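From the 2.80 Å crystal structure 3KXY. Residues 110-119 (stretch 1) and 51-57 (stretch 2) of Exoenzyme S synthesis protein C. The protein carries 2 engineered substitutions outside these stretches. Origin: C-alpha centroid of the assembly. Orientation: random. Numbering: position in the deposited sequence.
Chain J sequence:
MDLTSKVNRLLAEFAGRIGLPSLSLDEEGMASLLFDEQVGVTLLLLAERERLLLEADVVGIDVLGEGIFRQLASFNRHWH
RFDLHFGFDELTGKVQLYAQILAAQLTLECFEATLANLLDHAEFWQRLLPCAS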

# COMPACT_ATOMS: atom_id res chain seq x y z
N CYS J 110 -1.03 -18.11 -4.99
CA CYS J 110 -0.63 -16.73 -4.77
C CYS J 110 -1.05 -16.25 -3.38
O CYS J 110 -0.32 -15.50 -2.73
CB CYS J 110 -1.23 -15.83 -5.85
SG CYS J 110 -0.74 -14.10 -5.73
N PHE J 111 -2.23 -16.68 -2.93
CA PHE J 111 -2.74 -16.29 -1.62
C PHE J 111 -1.87 -16.82 -0.49
O PHE J 111 -1.54 -16.09 0.45
CB PHE J 111 -4.18 -16.78 -1.44
CG PHE J 111 -4.71 -16.60 -0.04
CD1 PHE J 111 -5.17 -15.37 0.38
CD2 PHE J 111 -4.74 -17.67 0.84
CE1 PHE J 111 -5.66 -15.21 1.67
CE2 PHE J 111 -5.23 -17.51 2.13
CZ PHE J 111 -5.69 -16.28 2.54
N GLU J 112 -1.50 -18.09 -0.58
CA GLU J 112 -0.66 -18.72 0.44
C GLU J 112 0.73 -18.11 0.45
O GLU J 112 1.33 -17.91 1.51
CB GLU J 112 -0.58 -20.23 0.22
CG GLU J 112 -1.89 -20.97 0.49
CD GLU J 112 -1.73 -22.47 0.45
OE1 GLU J 112 -0.59 -22.94 0.25
OE2 GLU J 112 -2.74 -23.19 0.62
N ALA J 113 1.25 -17.81 -0.74
CA ALA J 113 2.59 -17.23 -0.87
C ALA J 113 2.63 -15.82 -0.28
O ALA J 113 3.58 -15.47 0.43
CB ALA J 113 3.02 -17.21 -2.32
N THR J 114 1.61 -15.03 -0.57
CA THR J 114 1.52 -13.66 -0.08
C THR J 114 1.34 -13.64 1.43
O THR J 114 1.87 -12.76 2.12
CB THR J 114 0.36 -12.90 -0.75
OG1 THR J 114 0.55 -12.89 -2.17
CG2 THR J 114 0.29 -11.47 -0.23
N LEU J 115 0.60 -14.61 1.95
CA LEU J 115 0.36 -14.70 3.39
C LEU J 115 1.63 -15.13 4.12
O LEU J 115 1.98 -14.56 5.15
CB LEU J 115 -0.78 -15.67 3.68
CG LEU J 115 -1.20 -15.82 5.14
CD1 LEU J 115 -1.65 -14.48 5.70
CD2 LEU J 115 -2.30 -16.86 5.28
N ALA J 116 2.31 -16.14 3.59
CA ALA J 116 3.53 -16.65 4.20
C ALA J 116 4.60 -15.57 4.24
O ALA J 116 5.37 -15.47 5.20
CB ALA J 116 4.03 -17.87 3.45
N ASN J 117 4.66 -14.76 3.19
CA ASN J 117 5.61 -13.65 3.13
C ASN J 117 5.25 -12.58 4.15
O ASN J 117 6.10 -12.10 4.90
CB ASN J 117 5.65 -13.05 1.73
CG ASN J 117 6.75 -12.03 1.56
OD1 ASN J 117 7.79 -12.10 2.22
ND2 ASN J 117 6.54 -11.07 0.67
N LEU J 118 3.97 -12.21 4.18
CA LEU J 118 3.48 -11.21 5.12
C LEU J 118 3.82 -11.61 6.56
O LEU J 118 4.25 -10.78 7.36
CB LEU J 118 1.98 -11.02 4.97
CG LEU J 118 1.32 -10.02 5.93
CD1 LEU J 118 1.96 -8.65 5.79
CD2 LEU J 118 -0.18 -9.95 5.69
N LEU J 119 3.62 -12.88 6.88
CA LEU J 119 3.95 -13.40 8.20
C LEU J 119 5.45 -13.38 8.45
O LEU J 119 5.90 -13.01 9.53
CB LEU J 119 3.40 -14.82 8.38
CG LEU J 119 1.87 -14.96 8.41
CD1 LEU J 119 1.46 -16.42 8.51
CD2 LEU J 119 1.29 -14.16 9.57
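Stretch 2, residues 51-57: RLLLEAD

Residues 51-57 form an extended β-strand that runs in nearly the same direction as helix 110-119. The two N-to-C directions differ by 24°, with a signed crossing angle of -24°, and the axes come within 9.7 Å of each other. The register follows this shared direction: Leu52 CA lies 9.3 Å from Phe111 CA, and further along Ala56 CA lies 7.3 Å from Leu118 CA, so the backbones are nearer at this second pairing.

Strand alternation selects the residues that meet the helix. Leu52, Leu54 and Ala56 direct their CA-to-CB bonds toward it, whereas that of Glu55 points away and Leu53 is out of reach. The helix answers with Phe111, Thr114 and Leu118, spaced three and four residues apart so that they recur along one side. Within the helix, Thr114 OG1 donates a hydrogen bond to Cys110 O at 2.8 Å, giving its hydroxyl a backbone partner.

The contact across the stretches is apolar packing, without a single hydrogen bond between them, and buries 305 Å² summed over both sides. The CA-to-CB bond of Phe111 points sideways, but its ring, at chi1 t, reaches the strand: Phe111 CD1 lies 3.8 Å from Leu52 CD2, and Phe111 CE1 lies 4.3 Å from Leu54 CD2, both methyls approaching the ring obliquely. Leu54, in the m,t rotamer, is the central strand residue and has the largest covered area. It meets all three helix residues, its CD1 lying 3.5 Å from Thr114 CG2 and its CB 3.8 Å from Leu118 CD2.

Leu118, in the t,p rotamer, also places CG 3.7 Å from Ala56 CB. Here a large side chain meets a small one where the backbones draw closer. The rule to read is that every second strand residue meets helix residues spaced three and four apart, with a small alanine where the backbones are nearer.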

# COMPACT_ATOMS: atom_id res chain seq x y z
N ARG J 51 -10.06 -6.37 -5.18
CA ARG J 51 -8.74 -6.65 -4.62
C ARG J 51 -8.84 -7.13 -3.17
O ARG J 51 -9.67 -6.63 -2.41
CB ARG J 51 -7.84 -5.43 -4.71
CG ARG J 51 -8.40 -4.19 -4.05
CD ARG J 51 -7.49 -2.99 -4.25
NE ARG J 51 -7.21 -2.75 -5.66
CZ ARG J 51 -6.53 -1.70 -6.12
NH1 ARG J 51 -6.08 -0.78 -5.28
NH2 ARG J 51 -6.32 -1.57 -7.42
N LEU J 52 -8.00 -8.08 -2.81
CA LEU J 52 -8.00 -8.63 -1.46
C LEU J 52 -6.93 -7.97 -0.60
O LEU J 52 -5.76 -7.94 -0.96
CB LEU J 52 -7.76 -10.14 -1.50
CG LEU J 52 -7.78 -10.87 -0.15
CD1 LEU J 52 -9.18 -10.83 0.45
CD2 LEU J 52 -7.31 -12.30 -0.31
N LEU J 53 -7.35 -7.42 0.54
CA LEU J 53 -6.42 -6.77 1.46
C LEU J 53 -5.99 -7.72 2.57
O LEU J 53 -6.76 -8.60 2.97
CB LEU J 53 -7.05 -5.51 2.07
CG LEU J 53 -7.60 -4.46 1.10
CD1 LEU J 53 -8.10 -3.25 1.87
CD2 LEU J 53 -6.54 -4.05 0.09
N LEU J 54 -4.77 -7.54 3.05
CA LEU J 54 -4.24 -8.38 4.12
C LEU J 54 -3.58 -7.53 5.20
O LEU J 54 -2.51 -6.97 4.98
CB LEU J 54 -3.23 -9.39 3.56
CG LEU J 54 -3.67 -10.26 2.37
CD1 LEU J 54 -2.52 -11.13 1.90
CD2 LEU J 54 -4.86 -11.11 2.74
N GLU J 55 -4.23 -7.44 6.35
CA GLU J 55 -3.67 -6.71 7.48
C GLU J 55 -2.93 -7.67 8.41
O GLU J 55 -3.35 -8.81 8.61
CB GLU J 55 -4.76 -5.97 8.25
CG GLU J 55 -5.43 -4.85 7.47
CD GLU J 55 -6.48 -4.12 8.28
OE1 GLU J 55 -6.72 -4.52 9.44
OE2 GLU J 55 -7.06 -3.15 7.76
N ALA J 56 -1.82 -7.20 8.98
CA ALA J 56 -1.02 -8.02 9.89
C ALA J 56 -0.54 -7.22 11.08
O ALA J 56 0.18 -6.23 10.93
CB ALA J 56 0.15 -8.63 9.14
N ASP J 57 -0.93 -7.65 12.28
CA ASP J 57 -0.48 -7.00 13.51
C ASP J 57 0.97 -7.38 13.80
O ASP J 57 1.30 -8.56 13.93
CB ASP J 57 -1.37 -7.39 14.69
CG ASP J 57 -2.79 -6.85 14.55
OD1 ASP J 57 -3.06 -6.15 13.55
OD2 ASP J 57 -3.62 -7.13 15.44